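Local coordinates for Pgp2 (PDB 6XJ7), which probably acts as an LD-carboxypeptidase on cell-wall peptidoglycan and helps determine the helical cell shape of Campylobacter jejuni, at residues G20-S25 against Y48-G53; S181-L186 against S240-S245; Y205-F210 against K286-A291; E233-K238 against E262-K267. The protein carries 1 engineered substitution. One frame throughout, in Å; residues are numbered along the deposited sequence.

Contact 1: residues G20-S25 against Y48-G53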
loop_
_atom_site.group_PDB
_atom_site.type_symbol
_atom_site.label_atom_id
_atom_site.label_comp_id
_atom_site.label_asym_id
_atom_site.label_seq_id
_atom_site.Cartn_x
_atom_site.Cartn_y
_atom_site.Cartn_z
ATOM N N GLY A 20 -17.767 11.285 2.687
ATOM C CA GLY A 20 -18.842 11.518 3.631
ATOM C C GLY A 20 -18.527 11.044 5.040
ATOM O O GLY A 20 -17.527 11.443 5.662
ATOM N N ASP A 21 -19.429 10.219 5.569
ATOM C CA ASP A 21 -19.366 9.713 6.935
ATOM C C ASP A 21 -18.675 8.356 7.028
ATOM O O ASP A 21 -18.780 7.687 8.060
ATOM C CB ASP A 21 -20.784 9.618 7.542
ATOM C CG ASP A 21 -21.704 8.638 6.791
ATOM O OD1 ASP A 21 -21.237 7.874 5.912
ATOM O OD2 ASP A 21 -22.916 8.641 7.095
ATOM N N LYS A 22 -17.980 7.939 5.984
ATOM C CA LYS A 22 -17.321 6.647 5.992
ATOM C C LYS A 22 -16.175 6.622 6.994
ATOM O O LYS A 22 -15.506 7.629 7.235
ATOM C CB LYS A 22 -16.804 6.319 4.592
ATOM C CG LYS A 22 -17.906 6.113 3.583
ATOM C CD LYS A 22 -17.359 5.917 2.171
ATOM C CE LYS A 22 -18.478 5.797 1.165
ATOM N NZ LYS A 22 -19.292 7.028 1.120
ATOM N N ASN A 23 -15.956 5.448 7.587
ATOM C CA ASN A 23 -14.757 5.226 8.392
ATOM C C ASN A 23 -13.618 4.893 7.433
ATOM O O ASN A 23 -13.513 3.772 6.932
ATOM C CB ASN A 23 -14.976 4.116 9.417
ATOM C CG ASN A 23 -13.780 3.924 10.328
ATOM O OD1 ASN A 23 -12.667 4.372 10.030
ATOM N ND2 ASN A 23 -13.997 3.250 11.437
ATOM N N ILE A 24 -12.790 5.885 7.135
ATOM C CA ILE A 24 -11.677 5.703 6.213
ATOM C C ILE A 24 -10.348 5.563 6.965
ATOM O O ILE A 24 -9.282 5.657 6.355
ATOM C CB ILE A 24 -11.628 6.826 5.158
ATOM C CG1 ILE A 24 -11.654 8.240 5.762
ATOM C CG2 ILE A 24 -12.817 6.671 4.164
ATOM C CD1 ILE A 24 -10.393 8.615 6.574
ATOM N N SER A 25 -10.402 5.308 8.284
ATOM C CA SER A 25 -9.200 5.336 9.112
ATOM C C SER A 25 -8.167 4.305 8.676
ATOM O O SER A 25 -6.966 4.531 8.836
ATOM C CB SER A 25 -9.555 5.129 10.583
ATOM O OG SER A 25 -10.262 3.928 10.778
ATOM N N TYR A 48 -9.598 -6.476 10.027
ATOM C CA TYR A 48 -10.783 -5.657 9.887
ATOM C C TYR A 48 -11.375 -5.853 8.500
ATOM O O TYR A 48 -10.655 -5.847 7.496
ATOM C CB TYR A 48 -10.468 -4.177 10.083
ATOM C CG TYR A 48 -10.104 -3.786 11.488
ATOM C CD1 TYR A 48 -11.088 -3.448 12.415
ATOM C CD2 TYR A 48 -8.777 -3.710 11.885
ATOM C CE1 TYR A 48 -10.753 -3.096 13.707
ATOM C CE2 TYR A 48 -8.437 -3.344 13.179
ATOM C CZ TYR A 48 -9.423 -3.026 14.072
ATOM O OH TYR A 48 -9.077 -2.657 15.351
ATOM N N SER A 49 -12.688 -6.005 8.446
ATOM C CA SER A 49 -13.385 -6.012 7.172
ATOM C C SER A 49 -13.842 -4.589 6.884
ATOM O O SER A 49 -14.289 -3.869 7.779
ATOM C CB SER A 49 -14.576 -6.971 7.186
ATOM O OG SER A 49 -15.581 -6.502 8.063
ATOM N N TYR A 50 -13.680 -4.174 5.641
ATOM C CA TYR A 50 -14.116 -2.862 5.194
ATOM C C TYR A 50 -15.180 -3.087 4.142
ATOM O O TYR A 50 -14.914 -3.746 3.132
ATOM C CB TYR A 50 -12.949 -2.068 4.639
ATOM C CG TYR A 50 -13.317 -0.726 4.063
ATOM C CD1 TYR A 50 -13.064 0.447 4.778
ATOM C CD2 TYR A 50 -13.893 -0.622 2.803
ATOM C CE1 TYR A 50 -13.376 1.694 4.239
ATOM C CE2 TYR A 50 -14.208 0.614 2.256
ATOM C CZ TYR A 50 -13.932 1.775 2.973
ATOM O OH TYR A 50 -14.249 3.019 2.441
ATOM N N GLU A 51 -16.383 -2.569 4.395
ATOM C CA GLU A 51 -17.467 -2.598 3.416
ATOM C C GLU A 51 -18.072 -1.206 3.272
ATOM O O GLU A 51 -18.758 -0.712 4.172
ATOM C CB GLU A 51 -18.513 -3.633 3.817
ATOM C CG GLU A 51 -17.938 -5.035 3.746
ATOM C CD GLU A 51 -18.892 -6.096 4.214
ATOM O OE1 GLU A 51 -20.122 -5.867 4.134
ATOM O OE2 GLU A 51 -18.398 -7.155 4.664
ATOM N N ASP A 52 -17.792 -0.572 2.140
ATOM C CA ASP A 52 -18.285 0.763 1.838
ATOM C C ASP A 52 -18.153 1.691 3.039
ATOM O O ASP A 52 -19.072 2.451 3.344
ATOM C CB ASP A 52 -19.745 0.696 1.386
ATOM C CG ASP A 52 -20.206 1.979 0.709
ATOM O OD1 ASP A 52 -19.355 2.662 0.107
ATOM O OD2 ASP A 52 -21.408 2.298 0.792
ATOM N N GLY A 53 -17.025 1.637 3.737
ATOM C CA GLY A 53 -16.780 2.576 4.805
ATOM C C GLY A 53 -17.251 2.139 6.167
ATOM O O GLY A 53 -17.149 2.922 7.115
#
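Lys-22 lies across the turn at Asp-52 and Gly-53, with its CB set against the CA of Gly-53 at 3.7 Å. Glycine suits that place because its bare CA lets the lysine chain lie directly on the backbone. The lysine runs extended as far as CE, which passes 3.4 Å from OD1 of Asp-52, and then bends at its last torsion (chi4 62°). That bend takes NZ to the backbone O of Glu-18, near the end of helix 12-19, and keeps it 4.5 Å from OD1 of Asp-52, beyond a salt bridge. The next residue supplies the polar link: Asn-23 N donates to Gly-53 O (2.8 Å, 154°) in the carbonyl plane, on a lone pair. The Tyr-50 ring turns its CE1 edge to Asn-23 O at 3.4 Å, near the ring plane, while Gly-53 N lies over one face toward the rim; Tyr-29 adds an edge-to-face neighbour. Asn-23 OD1 accepts from Ser-25 N, closing an Asx turn that shapes the loop before strand 28-29, and also from Ser-25 OG. The chemistry implies a loop held to the end of strand 44-51 by one firm backbone bond, with the Lys-22 and Asp-52 charges probably adding only a modest attraction.

Contact 2: residues S181-L186 against S240-S245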
loop_
_atom_site.group_PDB
_atom_site.type_symbol
_atom_site.label_atom_id
_atom_site.label_comp_id
_atom_site.label_asym_id
_atom_site.label_seq_id
_atom_site.Cartn_x
_atom_site.Cartn_y
_atom_site.Cartn_z
ATOM N N SER A 181 -7.414 15.254 -0.389
ATOM C CA SER A 181 -6.446 16.042 -1.140
ATOM C C SER A 181 -5.566 15.149 -2.001
ATOM O O SER A 181 -5.191 15.543 -3.107
ATOM C CB SER A 181 -5.602 16.909 -0.202
ATOM O OG SER A 181 -4.813 16.108 0.682
ATOM N N LEU A 182 -5.260 13.925 -1.536
ATOM C CA LEU A 182 -4.479 13.028 -2.377
ATOM C C LEU A 182 -5.259 12.631 -3.623
ATOM O O LEU A 182 -4.689 12.569 -4.716
ATOM C CB LEU A 182 -4.032 11.782 -1.614
ATOM C CG LEU A 182 -2.791 11.964 -0.720
ATOM C CD1 LEU A 182 -2.512 10.675 0.057
ATOM C CD2 LEU A 182 -1.539 12.411 -1.493
ATOM N N LEU A 183 -6.565 12.407 -3.496
ATOM C CA LEU A 183 -7.319 12.034 -4.678
ATOM C C LEU A 183 -7.451 13.213 -5.618
ATOM O O LEU A 183 -7.427 13.043 -6.835
ATOM C CB LEU A 183 -8.688 11.490 -4.299
ATOM C CG LEU A 183 -8.561 10.168 -3.523
ATOM C CD1 LEU A 183 -9.900 9.695 -3.064
ATOM C CD2 LEU A 183 -7.801 9.077 -4.278
ATOM N N ALA A 184 -7.611 14.423 -5.070
ATOM C CA ALA A 184 -7.609 15.610 -5.913
ATOM C C ALA A 184 -6.298 15.720 -6.666
ATOM O O ALA A 184 -6.271 16.011 -7.877
ATOM C CB ALA A 184 -7.853 16.836 -5.036
ATOM N N ASP A 185 -5.191 15.476 -5.960
ATOM C CA ASP A 185 -3.885 15.520 -6.601
ATOM C C ASP A 185 -3.743 14.411 -7.629
ATOM O O ASP A 185 -3.150 14.622 -8.696
ATOM C CB ASP A 185 -2.780 15.411 -5.557
ATOM C CG ASP A 185 -2.592 16.680 -4.762
ATOM O OD1 ASP A 185 -3.009 17.764 -5.241
ATOM O OD2 ASP A 185 -1.991 16.578 -3.673
ATOM N N LEU A 186 -4.256 13.217 -7.321
ATOM C CA LEU A 186 -4.177 12.106 -8.268
ATOM C C LEU A 186 -4.767 12.492 -9.621
ATOM O O LEU A 186 -4.167 12.251 -10.672
ATOM C CB LEU A 186 -4.907 10.892 -7.677
ATOM C CG LEU A 186 -4.920 9.621 -8.510
ATOM C CD1 LEU A 186 -3.544 9.032 -8.516
ATOM C CD2 LEU A 186 -5.966 8.646 -7.977
ATOM N N SER A 240 -9.590 3.838 -12.138
ATOM C CA SER A 240 -10.738 3.223 -11.501
ATOM C C SER A 240 -10.232 2.313 -10.392
ATOM O O SER A 240 -9.029 2.112 -10.228
ATOM C CB SER A 240 -11.587 2.448 -12.521
ATOM O OG SER A 240 -10.838 1.397 -13.100
ATOM N N ASP A 241 -11.187 1.773 -9.633
ATOM C CA ASP A 241 -10.926 0.801 -8.576
ATOM C C ASP A 241 -9.915 1.348 -7.584
ATOM O O ASP A 241 -8.958 0.670 -7.198
ATOM C CB ASP A 241 -10.436 -0.523 -9.125
ATOM C CG ASP A 241 -10.420 -1.589 -8.064
ATOM O OD1 ASP A 241 -11.188 -1.445 -7.077
ATOM O OD2 ASP A 241 -9.637 -2.542 -8.194
ATOM N N ILE A 242 -10.141 2.583 -7.154
ATOM C CA ILE A 242 -9.146 3.268 -6.347
ATOM C C ILE A 242 -9.193 2.764 -4.904
ATOM O O ILE A 242 -10.231 2.831 -4.239
ATOM C CB ILE A 242 -9.353 4.778 -6.398
ATOM C CG1 ILE A 242 -9.263 5.274 -7.837
ATOM C CG2 ILE A 242 -8.313 5.463 -5.496
ATOM C CD1 ILE A 242 -9.688 6.739 -7.975
ATOM N N ASN A 243 -8.040 2.331 -4.401
ATOM C CA ASN A 243 -7.890 1.854 -3.027
ATOM C C ASN A 243 -6.715 2.633 -2.457
ATOM O O ASN A 243 -5.573 2.410 -2.867
ATOM C CB ASN A 243 -7.620 0.348 -2.979
ATOM C CG ASN A 243 -8.826 -0.479 -3.380
ATOM O OD1 ASN A 243 -9.939 -0.160 -3.006
ATOM N ND2 ASN A 243 -8.600 -1.545 -4.144
ATOM N N ILE A 244 -6.989 3.553 -1.541
ATOM C CA ILE A 244 -5.959 4.434 -1.007
ATOM C C ILE A 244 -5.807 4.125 0.470
ATOM O O ILE A 244 -6.797 4.080 1.212
ATOM C CB ILE A 244 -6.283 5.916 -1.268
ATOM C CG1 ILE A 244 -5.279 6.775 -0.539
ATOM C CG2 ILE A 244 -7.639 6.280 -0.789
ATOM C CD1 ILE A 244 -5.233 8.232 -1.064
ATOM N N SER A 245 -4.571 3.876 0.881
ATOM C CA SER A 245 -4.305 3.286 2.179
ATOM C C SER A 245 -3.222 4.069 2.921
ATOM O O SER A 245 -2.224 4.463 2.311
ATOM C CB SER A 245 -3.842 1.832 2.014
ATOM O OG SER A 245 -4.803 1.065 1.305
#
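Leu-182, Leu-183 and Leu-186 face Ile-242 and Ile-244 in the helix-on-sheet packing of the NTF2-like fold, where helix 176-194 covers the curved antiparallel sheet. The contact is wholly apolar. The terminal methyl CD1 of Ile-244 carries most of it on one side, reaching 3.8 Å from Leu-182 CB. Leu-182 CD1 approaches that same methyl just as closely. Leu-183 runs past Ile-242 in the opposite direction, so that its CD2 touches the branch methyl CG2 of Ile-242 at 3.8 Å. Farther along the helix, Leu-186 and Ile-242 meet tip to tip, CD2 against CD1 at 4.2 Å.

Torsions set these meetings up. In Ile-244 the CG1 branch is anti to the backbone N (chi1 173°), which carries CD1 out to the helix. Isoleucine suits the strand because its branched CB fits extended backbone, while leucines and isoleucines together span the 10.8 Å between the axes of helix 181-186 and strand 242-245, which cross at 133°.

Outward from this layer, Tyr-28, Tyr-256 and Ile-258 touch Ile-244, while Val-279 and Ile-281 pack on Leu-182, Leu-277 on Leu-186, and Tyr-28 on Leu-183. On the strand's other side Asn-243 points away from the helix: its OD1 accepts from Asp-30 N and its ND2 bonds to Asp-31 OD1, which ties the strand to the segment after strand 28-29. The leucines keep their spacing through the helix itself, in which Leu-186 N donates to Leu-182 O at 2.7 Å.

Contact 3: residues Y205-F210 against K286-A291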
loop_
_atom_site.group_PDB
_atom_site.type_symbol
_atom_site.label_atom_id
_atom_site.label_comp_id
_atom_site.label_asym_id
_atom_site.label_seq_id
_atom_site.Cartn_x
_atom_site.Cartn_y
_atom_site.Cartn_z
ATOM N N TYR A 205 6.137 14.479 -8.407
ATOM C CA TYR A 205 7.139 13.502 -8.033
ATOM C C TYR A 205 8.119 14.122 -7.059
ATOM O O TYR A 205 8.479 15.303 -7.184
ATOM C CB TYR A 205 7.883 12.987 -9.261
ATOM C CG TYR A 205 6.991 12.204 -10.189
ATOM C CD1 TYR A 205 6.183 12.862 -11.100
ATOM C CD2 TYR A 205 6.948 10.810 -10.159
ATOM C CE1 TYR A 205 5.343 12.157 -11.942
ATOM C CE2 TYR A 205 6.115 10.113 -11.001
ATOM C CZ TYR A 205 5.326 10.786 -11.888
ATOM O OH TYR A 205 4.493 10.088 -12.718
ATOM N N ASP A 206 8.562 13.323 -6.097
ATOM C CA ASP A 206 9.562 13.785 -5.137
ATOM C C ASP A 206 10.904 13.895 -5.856
ATOM O O ASP A 206 11.575 12.893 -6.122
ATOM C CB ASP A 206 9.643 12.838 -3.945
ATOM C CG ASP A 206 10.471 13.413 -2.806
ATOM O OD1 ASP A 206 11.550 13.955 -3.067
ATOM O OD2 ASP A 206 10.030 13.298 -1.655
ATOM N N GLU A 207 11.320 15.116 -6.164
ATOM C CA GLU A 207 12.552 15.264 -6.934
ATOM C C GLU A 207 13.734 14.650 -6.188
ATOM O O GLU A 207 14.670 14.134 -6.810
ATOM C CB GLU A 207 12.814 16.743 -7.269
ATOM C CG GLU A 207 12.805 17.706 -6.093
ATOM C CD GLU A 207 11.431 18.304 -5.767
ATOM O OE1 GLU A 207 10.389 17.615 -5.897
ATOM O OE2 GLU A 207 11.410 19.483 -5.355
ATOM N N GLN A 208 13.688 14.666 -4.865
ATOM C CA GLN A 208 14.796 14.145 -4.072
ATOM C C GLN A 208 14.796 12.621 -4.007
ATOM O O GLN A 208 15.857 12.001 -4.106
ATOM C CB GLN A 208 14.734 14.711 -2.658
ATOM C CG GLN A 208 14.727 16.220 -2.582
ATOM C CD GLN A 208 16.078 16.819 -2.885
ATOM O OE1 GLN A 208 16.548 16.771 -4.023
ATOM N NE2 GLN A 208 16.720 17.378 -1.865
ATOM N N GLU A 209 13.626 11.999 -3.845
ATOM C CA GLU A 209 13.543 10.589 -3.474
ATOM C C GLU A 209 12.848 9.672 -4.478
ATOM O O GLU A 209 12.951 8.446 -4.335
ATOM C CB GLU A 209 12.821 10.459 -2.127
ATOM C CG GLU A 209 13.518 11.197 -0.999
ATOM C CD GLU A 209 14.977 10.755 -0.790
ATOM O OE1 GLU A 209 15.333 9.601 -1.137
ATOM O OE2 GLU A 209 15.775 11.569 -0.281
ATOM N N PHE A 210 12.147 10.201 -5.473
ATOM C CA PHE A 210 11.424 9.335 -6.397
ATOM C C PHE A 210 12.382 8.479 -7.208
ATOM O O PHE A 210 13.355 8.982 -7.775
ATOM C CB PHE A 210 10.583 10.156 -7.364
ATOM C CG PHE A 210 10.055 9.351 -8.497
ATOM C CD1 PHE A 210 9.028 8.441 -8.288
ATOM C CD2 PHE A 210 10.592 9.478 -9.763
ATOM C CE1 PHE A 210 8.516 7.705 -9.327
ATOM C CE2 PHE A 210 10.090 8.715 -10.822
ATOM C CZ PHE A 210 9.062 7.820 -10.596
ATOM N N LYS A 286 0.860 18.517 -0.416
ATOM C CA LYS A 286 0.795 18.049 -1.799
ATOM C C LYS A 286 1.345 16.633 -1.961
ATOM O O LYS A 286 2.313 16.229 -1.311
ATOM C CB LYS A 286 1.557 18.997 -2.715
ATOM C CG LYS A 286 1.569 18.590 -4.185
ATOM C CD LYS A 286 2.278 19.621 -5.024
ATOM C CE LYS A 286 2.393 19.155 -6.462
ATOM N NZ LYS A 286 2.853 20.250 -7.337
ATOM N N MET A 287 0.702 15.884 -2.837
ATOM C CA MET A 287 1.170 14.558 -3.176
ATOM C C MET A 287 2.546 14.627 -3.800
ATOM O O MET A 287 2.779 15.395 -4.729
ATOM C CB MET A 287 0.198 13.897 -4.154
ATOM C CG MET A 287 0.581 12.493 -4.560
ATOM S SD MET A 287 -0.600 11.736 -5.719
ATOM C CE MET A 287 -0.188 12.558 -7.259
ATOM N N LYS A 288 3.437 13.759 -3.341
ATOM C CA LYS A 288 4.765 13.640 -3.924
ATOM C C LYS A 288 5.020 12.154 -4.080
ATOM O O LYS A 288 5.110 11.425 -3.083
ATOM C CB LYS A 288 5.841 14.310 -3.061
ATOM C CG LYS A 288 5.799 15.833 -3.059
ATOM C CD LYS A 288 6.244 16.394 -4.388
ATOM C CE LYS A 288 6.438 17.897 -4.337
ATOM N NZ LYS A 288 7.012 18.370 -5.626
ATOM N N ILE A 289 5.133 11.725 -5.327
ATOM C CA ILE A 289 5.267 10.313 -5.669
ATOM C C ILE A 289 6.682 9.861 -5.380
ATOM O O ILE A 289 7.655 10.518 -5.774
ATOM C CB ILE A 289 4.919 10.072 -7.150
ATOM C CG1 ILE A 289 3.448 10.383 -7.417
ATOM C CG2 ILE A 289 5.256 8.661 -7.508
ATOM C CD1 ILE A 289 3.120 10.673 -8.902
ATOM N N LEU A 290 6.791 8.721 -4.713
ATOM C CA LEU A 290 8.047 8.093 -4.362
ATOM C C LEU A 290 8.349 6.867 -5.198
ATOM O O LEU A 290 9.517 6.509 -5.374
ATOM C CB LEU A 290 8.007 7.669 -2.884
ATOM C CG LEU A 290 7.687 8.825 -1.955
ATOM C CD1 LEU A 290 7.460 8.311 -0.561
ATOM C CD2 LEU A 290 8.833 9.819 -1.990
ATOM N N ALA A 291 7.314 6.177 -5.643
ATOM C CA ALA A 291 7.463 5.031 -6.513
ATOM C C ALA A 291 6.170 4.895 -7.281
ATOM O O ALA A 291 5.087 5.156 -6.747
ATOM C CB ALA A 291 7.753 3.752 -5.743
HETATM O O HOH W 1 11.610 6.331 -3.810
#
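The Tyr-205 ring carries the CD1 methyl of Ile-289 on one face, a CH-pi contact 3.8 Å from the centroid and 17° off the normal, while Phe-210 CD1 lies in plane at its edge. Tyr-205 CD2 in turn sits over the centre of the Phe-210 face. Ala-291 N comes near the plane of the phenylalanine at its edge, and the CG2 branch of Ile-289 meets Phe-210 CE1 at 3.9 Å. One branched isoleucine thus serves two rings, CD1 on the tyrosine and CG2 on the phenylalanine. Tyr-205 OH reaches Glu-292 and Trp-189, which satisfies its polar end.

Backbone bonding is sparse: Asp-206 N donates almost straight to Ile-289 O (3.0 Å, 174°), tilted from the carbonyl plane. Asp-206 suits the turn because its OD1 accepts from Glu-209 N, above the carboxylate plane, while OD2 forms a salt bridge with Lys-280. Lys-288 NZ makes a long, weak salt bridge to Glu-207 OE1 (3.5 Å), its stronger partner being Ser-203 O. A water donates to both Glu-209 O and Leu-290 O. A single beta bridge, Tyr-205 with Ile-289, brings the Asx motif that follows it up to a classic beta bulge, Leu-290 and Ala-291 facing Tyr-278, at the edge of the NTF2-like sheet.

Contact 4: residues E233-K238 against E262-K267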
loop_
_atom_site.group_PDB
_atom_site.type_symbol
_atom_site.label_atom_id
_atom_site.label_comp_id
_atom_site.label_asym_id
_atom_site.label_seq_id
_atom_site.Cartn_x
_atom_site.Cartn_y
_atom_site.Cartn_z
ATOM N N GLU A 233 0.534 14.173 -28.072
ATOM C CA GLU A 233 -0.521 13.370 -28.671
ATOM C C GLU A 233 -1.767 13.380 -27.793
ATOM O O GLU A 233 -1.708 13.618 -26.579
ATOM C CB GLU A 233 -0.033 11.949 -28.927
ATOM C CG GLU A 233 0.697 11.319 -27.796
ATOM C CD GLU A 233 1.264 9.978 -28.184
ATOM O OE1 GLU A 233 0.801 9.432 -29.207
ATOM O OE2 GLU A 233 2.166 9.473 -27.481
ATOM N N ASP A 234 -2.913 13.197 -28.427
ATOM C CA ASP A 234 -4.162 13.135 -27.693
ATOM C C ASP A 234 -4.167 11.872 -26.841
ATOM O O ASP A 234 -3.903 10.775 -27.339
ATOM C CB ASP A 234 -5.365 13.129 -28.643
ATOM C CG ASP A 234 -5.532 14.437 -29.382
ATOM O OD1 ASP A 234 -4.988 15.465 -28.923
ATOM O OD2 ASP A 234 -6.222 14.436 -30.418
ATOM N N LYS A 235 -4.459 12.033 -25.559
ATOM C CA LYS A 235 -4.513 10.916 -24.627
ATOM C C LYS A 235 -5.885 10.882 -23.993
ATOM O O LYS A 235 -6.494 11.918 -23.759
ATOM C CB LYS A 235 -3.455 11.037 -23.512
ATOM C CG LYS A 235 -2.049 11.000 -24.018
ATOM C CD LYS A 235 -1.040 11.496 -22.969
ATOM C CE LYS A 235 0.301 11.806 -23.623
ATOM N NZ LYS A 235 1.308 12.272 -22.659
ATOM N N LYS A 236 -6.350 9.679 -23.674
ATOM C CA LYS A 236 -7.503 9.513 -22.806
ATOM C C LYS A 236 -7.109 8.509 -21.738
ATOM O O LYS A 236 -6.674 7.398 -22.067
ATOM C CB LYS A 236 -8.739 9.020 -23.565
ATOM C CG LYS A 236 -9.063 9.858 -24.787
ATOM C CD LYS A 236 -9.516 11.263 -24.415
ATOM C CE LYS A 236 -9.760 12.118 -25.662
ATOM N NZ LYS A 236 -10.368 13.423 -25.301
ATOM N N ILE A 237 -7.225 8.913 -20.476
ATOM C CA ILE A 237 -6.733 8.118 -19.355
ATOM C C ILE A 237 -7.836 8.009 -18.336
ATOM O O ILE A 237 -8.427 9.020 -17.955
ATOM C CB ILE A 237 -5.483 8.732 -18.701
ATOM C CG1 ILE A 237 -4.477 9.102 -19.791
ATOM C CG2 ILE A 237 -4.873 7.716 -17.707
ATOM C CD1 ILE A 237 -3.223 9.730 -19.263
ATOM N N LYS A 238 -8.106 6.788 -17.893
ATOM C CA LYS A 238 -9.143 6.513 -16.915
ATOM C C LYS A 238 -8.514 5.781 -15.740
ATOM O O LYS A 238 -7.737 4.847 -15.928
ATOM C CB LYS A 238 -10.289 5.682 -17.521
ATOM C CG LYS A 238 -11.066 6.432 -18.600
ATOM C CD LYS A 238 -11.895 7.545 -17.986
ATOM C CE LYS A 238 -12.955 8.071 -18.951
ATOM N NZ LYS A 238 -13.839 9.088 -18.297
ATOM N N GLU A 262 -5.558 1.487 -14.199
ATOM C CA GLU A 262 -5.182 2.503 -15.166
ATOM C C GLU A 262 -5.569 2.021 -16.555
ATOM O O GLU A 262 -5.252 0.890 -16.933
ATOM C CB GLU A 262 -3.677 2.721 -15.079
ATOM C CG GLU A 262 -3.141 4.047 -15.308
ATOM C CD GLU A 262 -1.708 4.091 -14.853
ATOM O OE1 GLU A 262 -1.406 4.842 -13.890
ATOM O OE2 GLU A 262 -0.899 3.320 -15.428
ATOM N N ASP A 263 -6.254 2.877 -17.299
ATOM C CA ASP A 263 -6.719 2.578 -18.641
ATOM C C ASP A 263 -6.324 3.750 -19.527
ATOM O O ASP A 263 -6.847 4.854 -19.362
ATOM C CB ASP A 263 -8.222 2.371 -18.635
ATOM C CG ASP A 263 -8.709 1.705 -19.878
ATOM O OD1 ASP A 263 -8.059 1.867 -20.935
ATOM O OD2 ASP A 263 -9.728 1.018 -19.774
ATOM N N TYR A 264 -5.413 3.501 -20.463
ATOM C CA TYR A 264 -4.695 4.530 -21.204
ATOM C C TYR A 264 -4.905 4.286 -22.689
ATOM O O TYR A 264 -4.640 3.182 -23.179
ATOM C CB TYR A 264 -3.207 4.462 -20.861
ATOM C CG TYR A 264 -2.299 5.419 -21.586
ATOM C CD1 TYR A 264 -1.910 6.612 -21.000
ATOM C CD2 TYR A 264 -1.800 5.120 -22.848
ATOM C CE1 TYR A 264 -1.070 7.495 -21.654
ATOM C CE2 TYR A 264 -0.957 5.993 -23.512
ATOM C CZ TYR A 264 -0.591 7.178 -22.914
ATOM O OH TYR A 264 0.254 8.049 -23.571
ATOM N N TYR A 265 -5.349 5.317 -23.391
ATOM C CA TYR A 265 -5.596 5.247 -24.823
ATOM C C TYR A 265 -4.878 6.389 -25.529
ATOM O O TYR A 265 -5.022 7.555 -25.152
ATOM C CB TYR A 265 -7.086 5.317 -25.134
ATOM C CG TYR A 265 -7.353 5.369 -26.622
ATOM C CD1 TYR A 265 -7.550 4.209 -27.348
ATOM C CD2 TYR A 265 -7.383 6.581 -27.301
ATOM C CE1 TYR A 265 -7.780 4.251 -28.704
ATOM C CE2 TYR A 265 -7.602 6.633 -28.659
ATOM C CZ TYR A 265 -7.805 5.466 -29.357
ATOM O OH TYR A 265 -8.032 5.511 -30.723
ATOM N N THR A 266 -4.081 6.034 -26.525
ATOM C CA THR A 266 -3.722 6.897 -27.635
ATOM C C THR A 266 -3.983 6.116 -28.913
ATOM O O THR A 266 -4.187 4.901 -28.894
ATOM C CB THR A 266 -2.261 7.342 -27.606
ATOM O OG1 THR A 266 -1.399 6.209 -27.797
ATOM C CG2 THR A 266 -1.920 8.032 -26.297
ATOM N N LYS A 267 -3.956 6.829 -30.037
ATOM C CA LYS A 267 -4.193 6.187 -31.320
ATOM C C LYS A 267 -3.283 4.983 -31.529
ATOM O O LYS A 267 -3.757 3.903 -31.878
ATOM C CB LYS A 267 -4.009 7.206 -32.445
ATOM C CG LYS A 267 -4.209 6.620 -33.819
ATOM C CD LYS A 267 -4.382 7.703 -34.868
ATOM C CE LYS A 267 -4.722 7.112 -36.230
ATOM N NZ LYS A 267 -3.583 6.325 -36.788
HETATM O O HOH W 2 1.657 7.097 -25.599
HETATM O O HOH W 3 1.121 6.910 -28.261
HETATM O O HOH W 4 -3.712 9.702 -29.805
HETATM O O HOH W 5 1.923 9.401 -21.827
HETATM O O HOH W 6 -8.785 5.317 -21.658
#
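Tyr-264 turns its ring anti to the backbone N (chi1 177°), whereas Ile-237 sets CG1 beside its own N (chi1 -48°), and the two side chains end up alongside each other with Ile-237 CG1 3.8 Å from Tyr-264 CD1. Lys-235, extended beyond CG, passes obliquely by the hydroxyl end of the ring, its CD 3.7 Å from Tyr-264 OH. Its long aliphatic part suits this buried stretch. The ammonium goes on to Ser-196 OG and Trp-193 O, and one water joins it to the phenol oxygen. A second water links that oxygen to Glu-233 OE2. Thr-266 places its CG2 3.7 Å from Lys-235 CG, while its OG1 bonds to Tyr-269 O and accepts from a further water.

Between the backbones the pairing is regular and antiparallel. Lys-236 and Tyr-265 form a hydrogen-bonded pair (Lys-236 N to Tyr-265 O 2.9 Å, Tyr-265 N to Lys-236 O 2.8 Å), as do Lys-238 and Asp-263; Ile-237 and Tyr-264 are the non-hydrogen-bonded pair between them. Charged and polar residues suit the face of Lys-236, Lys-238, Asp-263 and Tyr-265, which is largely exposed.

The hairpin of strands 236-246 and 254-265 continues into strand 270-281, whose Phe-271 stacks on Tyr-264. Trp-193 of helix 176-194 packs on Ile-237, and Phe-229, ending helix 218-229, makes a cation-pi contact with Lys-235.

In the fold
Contact 2 is the buried one, made of aliphatic carbons alone; contacts 1, 3 and 4 are partly buried and mix backbone bonds with charged or water-linked groups. Contacts 2, 3 and 4 all reach the same antiparallel sheet of the NTF2-like domain, and contacts 2 and 4 share strand 236-246, its first residues pairing with strand 254-265 in contact 4 and later ones turning isoleucines to helix 176-194 in contact 2. Contacts 2 and 3 touch directly, Asp-185 OD2 accepting from Met-287 N at 2.9 Å. Contact 4, its centre about 25 Å from that of the chain, relies on regular strand pairing. Contact 1 stands apart, involving strand 44-51 of the catalytic domain's mixed sheet, its nearest atoms about 6 Å from contact 2.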